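Local coordinates for protein lovastatin nonaketide synthase, polyketide synthase component (Aspergillus terreus, PDB 7CPX) that builds the dihydromonacolin L nonaketide of the lovastatin pathway from malonyl-CoA as an iterative, homodimeric polyketide synthase working with the partner LovC, at residues Asp75-Ala89 and Ala927-Glu939. The protein carries 2 engineered substitutions. Sequence-based numbering, arbitrary orientation.
Sequences DDLGAFDAAFFNIQA and AYPWDRSRRYWVE
Phe84 and Trp930 meet edge to face: the six-membered ring of Trp930 brings CZ3 over the centre of the Phe84 ring, the planes 76° apart. Phe84 in turn directs its own edge at a face of Tyr928, with ring centroids 4.5 Å apart, while Phe85 lies nearly parallel to Trp930 (planes 15° apart) but slid aside, with little overlap. Tyr107 meets both Phe84 and Trp930, extending this aromatic cluster into helix 97-113. A second apolar site forms where Ala82 CB makes a CH-pi contact over one face of Tyr936, 4.0 Å from the ring centroid. With CG anti to the carbonyl carbon (chi1 -59°), that ring also brings CE1 to Ala89 CB.

Among the polar contacts, Asp81 OD2 accepts a hydrogen bond from the backbone N of Asp931 at 2.8 Å, the donor lying above the carboxylate plane, while Asp81 OD1 accepts from Phe84 N, so one carboxylate ties the two segments together. Asp75 OD2 and Arg932 NE form a salt bridge of 3.0 Å. Asp76 OD1 receives Arg935 NE on its syn side at 2.7 Å, and also Gly78 N in an Asx turn. The backbones join at a single beta bridge pairing Ala79 with Arg935, their CA atoms 4.1 Å apart.

Away from the annotated sites, this interface lays the linker leading from the acyltransferase region toward the dehydratase along the ketosynthase surface, as in related multidomain polyketide and fatty acid synthases.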
loop_
_atom_site.group_PDB
_atom_site.type_symbol
_atom_site.label_atom_id
_atom_site.label_comp_id
_atom_site.label_asym_id
_atom_site.label_seq_id
_atom_site.Cartn_x
_atom_site.Cartn_y
_atom_site.Cartn_z
ATOM N N ASP A 75 1.320 -22.064 26.877
ATOM C CA ASP A 75 0.215 -22.812 26.300
ATOM C C ASP A 75 -0.333 -22.067 25.091
ATOM O O ASP A 75 -0.274 -20.836 25.019
ATOM C CB ASP A 75 -0.903 -23.026 27.330
ATOM C CG ASP A 75 -2.019 -23.906 26.805
ATOM O OD1 ASP A 75 -1.901 -24.410 25.668
ATOM O OD2 ASP A 75 -3.020 -24.093 27.530
ATOM N N ASP A 76 -0.860 -22.828 24.137
ATOM C CA ASP A 76 -1.482 -22.252 22.947
ATOM C C ASP A 76 -2.857 -21.728 23.332
ATOM O O ASP A 76 -3.808 -22.496 23.494
ATOM C CB ASP A 76 -1.579 -23.294 21.838
ATOM C CG ASP A 76 -2.161 -22.729 20.557
ATOM O OD1 ASP A 76 -2.399 -21.504 20.498
ATOM O OD2 ASP A 76 -2.381 -23.509 19.607
ATOM N N LEU A 77 -2.970 -20.408 23.486
ATOM C CA LEU A 77 -4.224 -19.822 23.939
ATOM C C LEU A 77 -5.351 -20.028 22.940
ATOM O O LEU A 77 -6.521 -20.033 23.339
ATOM C CB LEU A 77 -4.036 -18.331 24.213
ATOM C CG LEU A 77 -2.927 -17.962 25.201
ATOM C CD1 LEU A 77 -3.252 -16.646 25.867
ATOM C CD2 LEU A 77 -2.713 -19.038 26.251
ATOM N N GLY A 78 -5.031 -20.199 21.656
ATOM C CA GLY A 78 -6.057 -20.557 20.696
ATOM C C GLY A 78 -6.575 -21.966 20.860
ATOM O O GLY A 78 -7.703 -22.253 20.448
ATOM N N ALA A 79 -5.778 -22.848 21.459
ATOM C CA ALA A 79 -6.219 -24.208 21.748
ATOM C C ALA A 79 -7.209 -24.165 22.903
ATOM O O ALA A 79 -6.817 -23.995 24.062
ATOM C CB ALA A 79 -5.022 -25.092 22.077
ATOM N N PHE A 80 -8.491 -24.316 22.589
ATOM C CA PHE A 80 -9.559 -24.147 23.559
ATOM C C PHE A 80 -10.620 -25.209 23.332
ATOM O O PHE A 80 -10.932 -25.551 22.188
ATOM C CB PHE A 80 -10.166 -22.746 23.447
ATOM C CG PHE A 80 -11.435 -22.561 24.224
ATOM C CD1 PHE A 80 -11.433 -22.591 25.605
ATOM C CD2 PHE A 80 -12.627 -22.325 23.568
ATOM C CE1 PHE A 80 -12.600 -22.404 26.315
ATOM C CE2 PHE A 80 -13.795 -22.136 24.269
ATOM C CZ PHE A 80 -13.784 -22.174 25.644
ATOM N N ASP A 81 -11.169 -25.732 24.426
ATOM C CA ASP A 81 -12.189 -26.777 24.353
ATOM C C ASP A 81 -13.558 -26.125 24.152
ATOM O O ASP A 81 -14.401 -26.058 25.047
ATOM C CB ASP A 81 -12.152 -27.645 25.603
ATOM C CG ASP A 81 -12.788 -29.002 25.386
ATOM O OD1 ASP A 81 -13.736 -29.092 24.578
ATOM O OD2 ASP A 81 -12.341 -29.979 26.022
ATOM N N ALA A 82 -13.759 -25.631 22.930
ATOM C CA ALA A 82 -15.018 -24.974 22.597
ATOM C C ALA A 82 -16.191 -25.933 22.738
ATOM O O ALA A 82 -17.271 -25.544 23.198
ATOM C CB ALA A 82 -14.950 -24.410 21.180
ATOM N N ALA A 83 -15.998 -27.194 22.347
ATOM C CA ALA A 83 -17.060 -28.182 22.494
ATOM C C ALA A 83 -17.457 -28.341 23.956
ATOM O O ALA A 83 -18.636 -28.552 24.268
ATOM C CB ALA A 83 -16.612 -29.522 21.914
ATOM N N PHE A 84 -16.487 -28.241 24.866
ATOM C CA PHE A 84 -16.790 -28.377 26.286
ATOM C C PHE A 84 -17.757 -27.296 26.746
ATOM O O PHE A 84 -18.696 -27.573 27.503
ATOM C CB PHE A 84 -15.497 -28.319 27.102
ATOM C CG PHE A 84 -15.707 -28.399 28.587
ATOM C CD1 PHE A 84 -16.048 -27.275 29.315
ATOM C CD2 PHE A 84 -15.546 -29.599 29.257
ATOM C CE1 PHE A 84 -16.237 -27.347 30.678
ATOM C CE2 PHE A 84 -15.734 -29.677 30.620
ATOM C CZ PHE A 84 -16.079 -28.549 31.332
ATOM N N PHE A 85 -17.545 -26.060 26.301
ATOM C CA PHE A 85 -18.337 -24.921 26.742
ATOM C C PHE A 85 -19.496 -24.613 25.803
ATOM O O PHE A 85 -20.078 -23.526 25.888
ATOM C CB PHE A 85 -17.441 -23.692 26.899
ATOM C CG PHE A 85 -16.408 -23.838 27.978
ATOM C CD1 PHE A 85 -16.735 -23.616 29.301
ATOM C CD2 PHE A 85 -15.113 -24.200 27.668
ATOM C CE1 PHE A 85 -15.790 -23.752 30.295
ATOM C CE2 PHE A 85 -14.160 -24.335 28.655
ATOM C CZ PHE A 85 -14.497 -24.110 29.973
ATOM N N ASN A 86 -19.846 -25.544 24.917
ATOM C CA ASN A 86 -20.980 -25.372 24.013
ATOM C C ASN A 86 -20.832 -24.100 23.185
ATOM O O ASN A 86 -21.797 -23.368 22.955
ATOM C CB ASN A 86 -22.298 -25.363 24.787
ATOM C CG ASN A 86 -22.517 -26.637 25.574
ATOM O OD1 ASN A 86 -22.209 -26.706 26.763
ATOM N ND2 ASN A 86 -23.049 -27.657 24.911
ATOM N N ILE A 87 -19.610 -23.833 22.735
ATOM C CA ILE A 87 -19.299 -22.676 21.907
ATOM C C ILE A 87 -18.916 -23.175 20.523
ATOM O O ILE A 87 -18.065 -24.063 20.389
ATOM C CB ILE A 87 -18.171 -21.831 22.521
ATOM C CG1 ILE A 87 -18.470 -21.553 23.995
ATOM C CG2 ILE A 87 -18.012 -20.528 21.758
ATOM C CD1 ILE A 87 -17.493 -20.614 24.649
ATOM N N GLN A 88 -19.547 -22.611 19.498
ATOM C CA GLN A 88 -19.272 -23.033 18.136
ATOM C C GLN A 88 -17.890 -22.557 17.700
ATOM O O GLN A 88 -17.286 -21.666 18.303
ATOM C CB GLN A 88 -20.342 -22.499 17.184
ATOM C CG GLN A 88 -21.756 -22.865 17.596
ATOM C CD GLN A 88 -21.938 -24.357 17.791
ATOM O OE1 GLN A 88 -21.330 -25.165 17.089
ATOM N NE2 GLN A 88 -22.770 -24.730 18.756
ATOM N N ALA A 89 -17.390 -23.171 16.626
ATOM C CA ALA A 89 -16.039 -22.870 16.166
ATOM C C ALA A 89 -15.894 -21.394 15.819
ATOM O O ALA A 89 -14.915 -20.747 16.206
ATOM C CB ALA A 89 -15.691 -23.742 14.961
ATOM N N ALA A 927 -6.561 -31.579 36.862
ATOM C CA ALA A 927 -7.469 -30.647 36.219
ATOM C C ALA A 927 -8.063 -31.275 34.964
ATOM O O ALA A 927 -7.555 -32.265 34.429
ATOM C CB ALA A 927 -6.748 -29.348 35.869
ATOM N N TYR A 928 -9.155 -30.689 34.498
ATOM C CA TYR A 928 -9.838 -31.235 33.338
ATOM C C TYR A 928 -8.913 -31.186 32.125
ATOM O O TYR A 928 -8.323 -30.134 31.844
ATOM C CB TYR A 928 -11.123 -30.461 33.055
ATOM C CG TYR A 928 -11.897 -30.990 31.870
ATOM C CD1 TYR A 928 -12.851 -31.983 32.028
ATOM C CD2 TYR A 928 -11.672 -30.501 30.594
ATOM C CE1 TYR A 928 -13.558 -32.470 30.951
ATOM C CE2 TYR A 928 -12.374 -30.982 29.510
ATOM C CZ TYR A 928 -13.316 -31.968 29.693
ATOM O OH TYR A 928 -14.018 -32.447 28.611
ATOM N N PRO A 929 -8.757 -32.288 31.388
ATOM C CA PRO A 929 -7.887 -32.271 30.207
ATOM C C PRO A 929 -8.547 -31.596 29.020
ATOM O O PRO A 929 -9.161 -32.259 28.177
ATOM C CB PRO A 929 -7.636 -33.757 29.943
ATOM C CG PRO A 929 -8.874 -34.413 30.420
ATOM C CD PRO A 929 -9.333 -33.622 31.616
ATOM N N TRP A 930 -8.432 -30.274 28.954
ATOM C CA TRP A 930 -9.079 -29.524 27.889
ATOM C C TRP A 930 -8.619 -30.035 26.531
ATOM O O TRP A 930 -7.441 -30.337 26.327
ATOM C CB TRP A 930 -8.774 -28.038 28.042
ATOM C CG TRP A 930 -9.079 -27.538 29.414
ATOM C CD1 TRP A 930 -8.186 -27.299 30.412
ATOM C CD2 TRP A 930 -10.370 -27.240 29.951
ATOM N NE1 TRP A 930 -8.837 -26.858 31.536
ATOM C CE2 TRP A 930 -10.182 -26.815 31.279
ATOM C CE3 TRP A 930 -11.666 -27.287 29.435
ATOM C CZ2 TRP A 930 -11.241 -26.438 32.097
ATOM C CZ3 TRP A 930 -12.715 -26.913 30.249
ATOM C CH2 TRP A 930 -12.498 -26.494 31.564
ATOM N N ASP A 931 -9.570 -30.136 25.599
ATOM C CA ASP A 931 -9.307 -30.811 24.333
ATOM C C ASP A 931 -8.089 -30.221 23.632
ATOM O O ASP A 931 -7.162 -30.948 23.257
ATOM C CB ASP A 931 -10.544 -30.716 23.440
ATOM C CG ASP A 931 -10.380 -31.467 22.136
ATOM O OD1 ASP A 931 -10.232 -32.705 22.177
ATOM O OD2 ASP A 931 -10.408 -30.817 21.071
ATOM N N ARG A 932 -8.074 -28.905 23.446
ATOM C CA ARG A 932 -6.958 -28.181 22.845
ATOM C C ARG A 932 -6.611 -28.674 21.444
ATOM O O ARG A 932 -5.577 -28.279 20.895
ATOM C CB ARG A 932 -5.710 -28.252 23.735
ATOM C CG ARG A 932 -5.834 -27.486 25.040
ATOM C CD ARG A 932 -4.479 -27.306 25.704
ATOM N NE ARG A 932 -4.569 -26.548 26.948
ATOM C CZ ARG A 932 -4.713 -27.085 28.152
ATOM N NH1 ARG A 932 -4.798 -28.395 28.324
ATOM N NH2 ARG A 932 -4.775 -26.287 29.215
ATOM N N SER A 933 -7.448 -29.527 20.847
ATOM C CA SER A 933 -7.119 -30.081 19.539
ATOM C C SER A 933 -7.122 -29.003 18.463
ATOM O O SER A 933 -6.229 -28.970 17.607
ATOM C CB SER A 933 -8.100 -31.194 19.180
ATOM O OG SER A 933 -8.069 -32.230 20.146
ATOM N N ARG A 934 -8.110 -28.116 18.490
ATOM C CA ARG A 934 -8.273 -27.084 17.477
ATOM C C ARG A 934 -7.919 -25.723 18.059
ATOM O O ARG A 934 -8.355 -25.375 19.161
ATOM C CB ARG A 934 -9.706 -27.065 16.938
ATOM C CG ARG A 934 -9.978 -25.935 15.961
ATOM C CD ARG A 934 -11.299 -26.129 15.237
ATOM N NE ARG A 934 -11.629 -24.985 14.396
ATOM C CZ ARG A 934 -12.673 -24.930 13.579
ATOM N NH1 ARG A 934 -13.513 -25.945 13.461
ATOM N NH2 ARG A 934 -12.879 -23.828 12.864
ATOM N N ARG A 935 -7.126 -24.961 17.312
ATOM C CA ARG A 935 -6.704 -23.628 17.729
ATOM C C ARG A 935 -7.732 -22.619 17.234
ATOM O O ARG A 935 -7.794 -22.320 16.038
ATOM C CB ARG A 935 -5.315 -23.304 17.188
ATOM C CG ARG A 935 -4.709 -22.049 17.785
ATOM C CD ARG A 935 -3.334 -21.762 17.213
ATOM N NE ARG A 935 -2.655 -20.698 17.944
ATOM C CZ ARG A 935 -2.803 -19.403 17.696
ATOM N NH1 ARG A 935 -3.600 -18.969 16.734
ATOM N NH2 ARG A 935 -2.134 -18.522 18.433
ATOM N N TYR A 936 -8.539 -22.095 18.154
ATOM C CA TYR A 936 -9.561 -21.106 17.824
ATOM C C TYR A 936 -8.944 -19.722 17.971
ATOM O O TYR A 936 -8.738 -19.234 19.084
ATOM C CB TYR A 936 -10.782 -21.277 18.720
ATOM C CG TYR A 936 -11.421 -22.642 18.619
ATOM C CD1 TYR A 936 -12.376 -22.911 17.652
ATOM C CD2 TYR A 936 -11.068 -23.660 19.488
ATOM C CE1 TYR A 936 -12.962 -24.154 17.554
ATOM C CE2 TYR A 936 -11.650 -24.908 19.397
ATOM C CZ TYR A 936 -12.596 -25.149 18.430
ATOM O OH TYR A 936 -13.180 -26.392 18.333
ATOM N N TRP A 937 -8.647 -19.086 16.840
ATOM C CA TRP A 937 -8.029 -17.771 16.836
ATOM C C TRP A 937 -8.458 -17.035 15.578
ATOM O O TRP A 937 -8.868 -17.644 14.586
ATOM C CB TRP A 937 -6.501 -17.868 16.906
ATOM C CG TRP A 937 -5.900 -17.139 18.063
ATOM C CD1 TRP A 937 -5.956 -17.498 19.372
ATOM C CD2 TRP A 937 -5.139 -15.929 18.011
ATOM N NE1 TRP A 937 -5.283 -16.585 20.145
ATOM C CE2 TRP A 937 -4.771 -15.610 19.331
ATOM C CE3 TRP A 937 -4.735 -15.083 16.977
ATOM C CZ2 TRP A 937 -4.019 -14.481 19.644
ATOM C CZ3 TRP A 937 -3.990 -13.963 17.290
ATOM C CH2 TRP A 937 -3.639 -13.672 18.611
ATOM N N VAL A 938 -8.353 -15.710 15.627
ATOM C CA VAL A 938 -8.721 -14.843 14.514
ATOM C C VAL A 938 -7.496 -14.028 14.134
ATOM O O VAL A 938 -6.899 -13.359 14.988
ATOM C CB VAL A 938 -9.899 -13.924 14.870
ATOM C CG1 VAL A 938 -10.171 -12.954 13.737
ATOM C CG2 VAL A 938 -11.137 -14.742 15.176
ATOM N N GLU A 939 -7.127 -14.077 12.857
ATOM C CA GLU A 939 -5.998 -13.297 12.361
ATOM C C GLU A 939 -6.201 -13.040 10.877
ATOM O O GLU A 939 -5.945 -13.925 10.056
ATOM C CB GLU A 939 -4.676 -14.014 12.600
ATOM C CG GLU A 939 -3.979 -13.609 13.873
ATOM C CD GLU A 939 -2.627 -14.273 14.027
ATOM O OE1 GLU A 939 -2.226 -15.021 13.110
ATOM O OE2 GLU A 939 -1.962 -14.050 15.061
#